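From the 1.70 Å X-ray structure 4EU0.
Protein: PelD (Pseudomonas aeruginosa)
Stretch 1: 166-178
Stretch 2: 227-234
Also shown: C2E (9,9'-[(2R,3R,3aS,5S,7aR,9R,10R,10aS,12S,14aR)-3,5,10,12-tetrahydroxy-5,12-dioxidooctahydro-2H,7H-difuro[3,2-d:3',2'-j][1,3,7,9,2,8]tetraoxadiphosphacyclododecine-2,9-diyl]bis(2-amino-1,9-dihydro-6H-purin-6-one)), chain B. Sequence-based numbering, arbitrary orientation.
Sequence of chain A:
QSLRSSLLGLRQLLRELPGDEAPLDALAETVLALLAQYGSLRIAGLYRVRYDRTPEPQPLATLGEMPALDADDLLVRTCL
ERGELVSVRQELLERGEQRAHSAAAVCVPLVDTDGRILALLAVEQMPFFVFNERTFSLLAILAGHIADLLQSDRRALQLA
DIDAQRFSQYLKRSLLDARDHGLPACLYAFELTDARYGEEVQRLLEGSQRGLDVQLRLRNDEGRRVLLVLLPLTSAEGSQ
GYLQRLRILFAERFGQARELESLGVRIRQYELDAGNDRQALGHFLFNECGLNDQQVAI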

# COMPACT_ATOMS: atom_id res chain seq x y z
N ARG A 166 10.23 2.13 -2.29
CA ARG A 166 9.16 1.37 -1.67
C ARG A 166 8.47 2.20 -0.59
O ARG A 166 7.25 2.24 -0.51
CB ARG A 166 9.70 0.08 -1.06
CG ARG A 166 8.60 -0.88 -0.59
CD ARG A 166 9.17 -2.03 0.21
NE ARG A 166 9.88 -3.01 -0.61
CZ ARG A 166 11.20 -3.17 -0.64
NH1 ARG A 166 11.99 -2.40 0.10
NH2 ARG A 166 11.74 -4.10 -1.41
N PHE A 167 9.28 2.86 0.24
CA PHE A 167 8.76 3.65 1.34
C PHE A 167 7.85 4.74 0.77
O PHE A 167 6.74 4.92 1.24
CB PHE A 167 9.88 4.26 2.18
CG PHE A 167 9.38 4.95 3.41
CD1 PHE A 167 9.19 4.24 4.59
CD2 PHE A 167 9.06 6.31 3.38
CE1 PHE A 167 8.70 4.88 5.73
CE2 PHE A 167 8.57 6.95 4.51
CZ PHE A 167 8.40 6.23 5.68
N SER A 168 8.36 5.46 -0.23
CA SER A 168 7.62 6.52 -0.91
C SER A 168 6.28 6.04 -1.46
O SER A 168 5.23 6.65 -1.23
CB SER A 168 8.48 7.12 -2.03
OG SER A 168 7.85 8.24 -2.59
N GLN A 169 6.32 4.93 -2.20
CA GLN A 169 5.09 4.35 -2.74
C GLN A 169 4.09 3.96 -1.66
O GLN A 169 2.94 4.35 -1.73
CB GLN A 169 5.40 3.15 -3.64
CG GLN A 169 4.15 2.53 -4.25
CD GLN A 169 4.41 1.22 -4.97
OE1 GLN A 169 3.97 1.03 -6.11
NE2 GLN A 169 5.13 0.32 -4.31
N TYR A 170 4.53 3.18 -0.67
CA TYR A 170 3.65 2.74 0.40
C TYR A 170 3.06 3.91 1.19
O TYR A 170 1.89 3.89 1.54
CB TYR A 170 4.39 1.77 1.34
CG TYR A 170 4.56 0.34 0.85
CD1 TYR A 170 4.38 -0.73 1.74
CD2 TYR A 170 4.91 0.05 -0.47
CE1 TYR A 170 4.54 -2.07 1.31
CE2 TYR A 170 5.08 -1.29 -0.90
CZ TYR A 170 4.90 -2.33 0.01
OH TYR A 170 5.05 -3.63 -0.39
N LEU A 171 3.87 4.93 1.46
CA LEU A 171 3.38 6.12 2.15
C LEU A 171 2.29 6.82 1.35
O LEU A 171 1.25 7.19 1.89
CB LEU A 171 4.53 7.09 2.46
CG LEU A 171 4.14 8.42 3.13
CD1 LEU A 171 3.45 8.22 4.46
CD2 LEU A 171 5.41 9.25 3.30
N LYS A 172 2.50 6.99 0.05
CA LYS A 172 1.48 7.66 -0.77
C LYS A 172 0.21 6.84 -0.79
O LYS A 172 -0.88 7.38 -0.66
CB LYS A 172 1.97 7.92 -2.20
CG LYS A 172 1.02 8.81 -2.97
CD LYS A 172 1.53 9.15 -4.36
CE LYS A 172 0.58 10.11 -5.05
NZ LYS A 172 1.09 10.57 -6.37
N ARG A 173 0.34 5.53 -0.95
CA ARG A 173 -0.83 4.67 -0.91
C ARG A 173 -1.57 4.78 0.42
O ARG A 173 -2.79 4.88 0.46
CB ARG A 173 -0.46 3.22 -1.18
CG ARG A 173 -1.66 2.27 -1.14
CD ARG A 173 -2.80 2.70 -2.11
NE ARG A 173 -2.35 2.68 -3.50
CZ ARG A 173 -3.07 3.10 -4.54
NH1 ARG A 173 -2.55 3.05 -5.77
NH2 ARG A 173 -4.30 3.59 -4.36
N SER A 174 -0.82 4.81 1.52
CA SER A 174 -1.46 4.99 2.83
C SER A 174 -2.15 6.35 2.98
O SER A 174 -3.20 6.44 3.64
CB SER A 174 -0.47 4.75 3.96
OG SER A 174 -0.20 3.37 4.11
N LEU A 175 -1.57 7.40 2.39
CA LEU A 175 -2.22 8.71 2.37
C LEU A 175 -3.51 8.69 1.56
O LEU A 175 -4.51 9.27 1.97
CB LEU A 175 -1.28 9.81 1.87
CG LEU A 175 -0.13 10.16 2.81
CD1 LEU A 175 0.89 10.99 2.06
CD2 LEU A 175 -0.63 10.88 4.09
N LEU A 176 -3.48 8.00 0.42
CA LEU A 176 -4.67 7.81 -0.41
C LEU A 176 -5.74 6.98 0.33
O LEU A 176 -6.92 7.35 0.30
CB LEU A 176 -4.32 7.18 -1.76
CG LEU A 176 -3.53 8.06 -2.74
CD1 LEU A 176 -2.84 7.18 -3.77
CD2 LEU A 176 -4.42 9.11 -3.41
N ASP A 177 -5.31 5.89 0.99
CA ASP A 177 -6.18 5.03 1.82
C ASP A 177 -6.93 5.87 2.86
O ASP A 177 -8.14 5.70 3.05
CB ASP A 177 -5.35 3.99 2.61
CG ASP A 177 -4.88 2.81 1.77
OD1 ASP A 177 -5.48 2.50 0.73
OD2 ASP A 177 -3.89 2.15 2.20
N ALA A 178 -6.21 6.77 3.52
CA ALA A 178 -6.80 7.59 4.58
C ALA A 178 -7.78 8.60 3.99
O ALA A 178 -8.90 8.77 4.49
CB ALA A 178 -5.72 8.29 5.37
N LEU A 227 15.14 6.44 12.26
CA LEU A 227 14.50 5.35 11.55
C LEU A 227 13.01 5.62 11.44
O LEU A 227 12.30 5.67 12.45
CB LEU A 227 14.75 4.01 12.23
CG LEU A 227 14.18 2.84 11.42
CD1 LEU A 227 15.03 2.54 10.18
CD2 LEU A 227 14.12 1.62 12.27
N LEU A 228 12.55 5.81 10.21
CA LEU A 228 11.14 5.99 9.94
C LEU A 228 10.52 4.63 9.71
O LEU A 228 11.08 3.80 8.98
CB LEU A 228 10.98 6.82 8.68
CG LEU A 228 9.88 7.85 8.49
CD1 LEU A 228 9.46 8.55 9.79
CD2 LEU A 228 10.44 8.83 7.44
N VAL A 229 9.37 4.39 10.31
CA VAL A 229 8.62 3.16 10.06
C VAL A 229 7.18 3.50 9.74
O VAL A 229 6.50 4.12 10.55
CB VAL A 229 8.64 2.17 11.27
CG1 VAL A 229 8.00 0.85 10.85
CG2 VAL A 229 10.06 1.95 11.77
N LEU A 230 6.72 3.07 8.57
CA LEU A 230 5.31 3.18 8.22
C LEU A 230 4.60 1.85 8.48
O LEU A 230 5.07 0.78 8.09
CB LEU A 230 5.15 3.58 6.74
CG LEU A 230 3.71 3.60 6.21
CD1 LEU A 230 2.94 4.82 6.73
CD2 LEU A 230 3.70 3.57 4.67
N LEU A 231 3.45 1.94 9.14
CA LEU A 231 2.60 0.80 9.41
C LEU A 231 1.30 0.95 8.61
O LEU A 231 0.33 1.53 9.11
CB LEU A 231 2.25 0.75 10.91
CG LEU A 231 3.38 0.49 11.92
CD1 LEU A 231 4.36 1.67 12.02
CD2 LEU A 231 2.72 0.23 13.27
N PRO A 232 1.27 0.42 7.37
CA PRO A 232 0.06 0.56 6.55
C PRO A 232 -1.09 -0.27 7.09
O PRO A 232 -0.87 -1.29 7.75
CB PRO A 232 0.50 0.01 5.19
CG PRO A 232 2.01 0.07 5.20
CD PRO A 232 2.34 -0.28 6.63
N LEU A 233 -2.31 0.17 6.79
CA LEU A 233 -3.52 -0.60 7.11
C LEU A 233 -3.51 -1.11 8.55
O LEU A 233 -3.81 -2.26 8.80
CB LEU A 233 -3.67 -1.77 6.12
CG LEU A 233 -3.71 -1.38 4.64
CD1 LEU A 233 -3.62 -2.61 3.76
CD2 LEU A 233 -4.98 -0.60 4.34
N THR A 234 -3.18 -0.22 9.48
CA THR A 234 -3.02 -0.58 10.88
C THR A 234 -3.78 0.40 11.75
O THR A 234 -3.56 1.61 11.66
CB THR A 234 -1.52 -0.58 11.23
OG1 THR A 234 -0.89 -1.63 10.50
CG2 THR A 234 -1.30 -0.81 12.74
P1 C2E B . 1.73 -9.55 18.65
O2P C2E B . 1.72 -9.41 20.15
O1P C2E B . 3.05 -9.75 17.94
O5' C2E B . 0.99 -8.29 18.00
C5' C2E B . -0.26 -7.81 18.48
C4' C2E B . -0.84 -6.77 17.53
O4' C2E B . -0.06 -5.57 17.56
C3' C2E B . -0.89 -7.19 16.06
O3' C2E B . -2.08 -7.89 15.68
C2' C2E B . -0.83 -5.86 15.35
O2' C2E B . -2.12 -5.25 15.40
C1' C2E B . 0.10 -5.05 16.24
N9 C2E B . 1.51 -5.22 15.80
C8 C2E B . 2.49 -5.86 16.47
N7 C2E B . 3.66 -5.81 15.80
C5 C2E B . 3.43 -5.10 14.68
C6 C2E B . 4.22 -4.67 13.52
O6 C2E B . 5.53 -4.99 13.44
N1 C2E B . 3.61 -3.95 12.55
C2 C2E B . 2.29 -3.63 12.59
N2 C2E B . 1.77 -2.92 11.56
N3 C2E B . 1.50 -4.00 13.64
C4 C2E B . 2.01 -4.72 14.68
P11 C2E B . -2.03 -8.92 14.43
O21 C2E B . -3.44 -9.42 14.16
O11 C2E B . -1.22 -8.36 13.28
O5A C2E B . -1.23 -10.15 15.06
C5A C2E B . -1.71 -10.82 16.23
C4A C2E B . -0.69 -11.84 16.66
O4A C2E B . -0.40 -12.74 15.59
C3A C2E B . 0.65 -11.21 16.98
O3A C2E B . 0.73 -10.76 18.31
C2A C2E B . 1.64 -12.31 16.71
O2A C2E B . 1.69 -13.23 17.81
C1A C2E B . 1.01 -12.99 15.51
N91 C2E B . 1.57 -12.44 14.25
C81 C2E B . 0.98 -11.60 13.39
N71 C2E B . 1.78 -11.31 12.34
C51 C2E B . 2.94 -11.98 12.53
C61 C2E B . 4.22 -12.13 11.81
O61 C2E B . 4.46 -11.49 10.63
N11 C2E B . 5.17 -12.93 12.35
C21 C2E B . 4.97 -13.59 13.53
N21 C2E B . 5.96 -14.37 14.01
N31 C2E B . 3.81 -13.49 14.23
C41 C2E B . 2.79 -12.72 13.79
O HOH W 1 -2.87 2.33 4.93

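The strand 227-231 packs against the helix 166-178 at 44° to it, their axes 9.4 Å apart at closest approach. No direct hydrogen bond joins the two stretches; the contact is apolar packing along the strand, with a single water at its far end.

Leu227 is buried but out of the helix's reach, so the contact begins at Leu228. Its side chain points toward the helix and meets Phe167, whose CZ lies 3.6 Å from CG of Leu228. The CA-to-CB bond of Phe167 points sideways, but a t rotamer carries the ring to the strand, where it fills the space beside Leu228 and Leu230. Val229 then turns away, as strand alternation requires.

Leu230 is the centre of the contact, giving up 99 Å² to the helix, more than any other residue of either stretch. Its CB sits 3.9 Å from CE1 of Phe167, so one ring covers two successive inward positions of the strand. Its CD2 fits against the helix backbone, 3.5 Å from N of Leu171 and 3.6 Å from C of Tyr170, and also lies 3.8 Å from CB of Tyr170. Its CD1 meets CD1 of Leu171 at 4.1 Å. The two methyls of a t,p leucine thus reach different parts of the same helical turn. The backbone nitrogen that CD2 approaches is already paired, Leu171 N donating to Phe167 O at 2.9 Å, so it needs no polar partner from the strand.

Leu231 faces away from the helix, its CD2 3.7 Å from N2 of the bound C2E. The direction alternates again at Pro232, which points back toward the helix where the strand has given way to loop. The approach is close at Ser174, a small residue: the CA atoms of Ser174 and Pro232 are 6.0 Å apart, and OG of Ser174 lies 3.6 Å from CB of Pro232. The edge of the Tyr170 ring flanks the proline, CD1 to CG at 4.3 Å.

At Leu233 the backbone takes positive phi and psi, 48/47, and polar groups enter. The water accepts from Leu233 N at 2.9 Å, donates to Asp177 OD2 at 2.9 Å and hydrogen-bonds Ser174 OG at 3.0 Å, linking the loop to two helix residues one turn apart. The leucine's CD2 also packs 3.7 Å from OD2 of Asp177.

Thr234 is out of the helix's reach. Its OG1 donates to Pro232 O at 2.8 Å, bracing the turn, and accepts from C2E N2 at 3.1 Å.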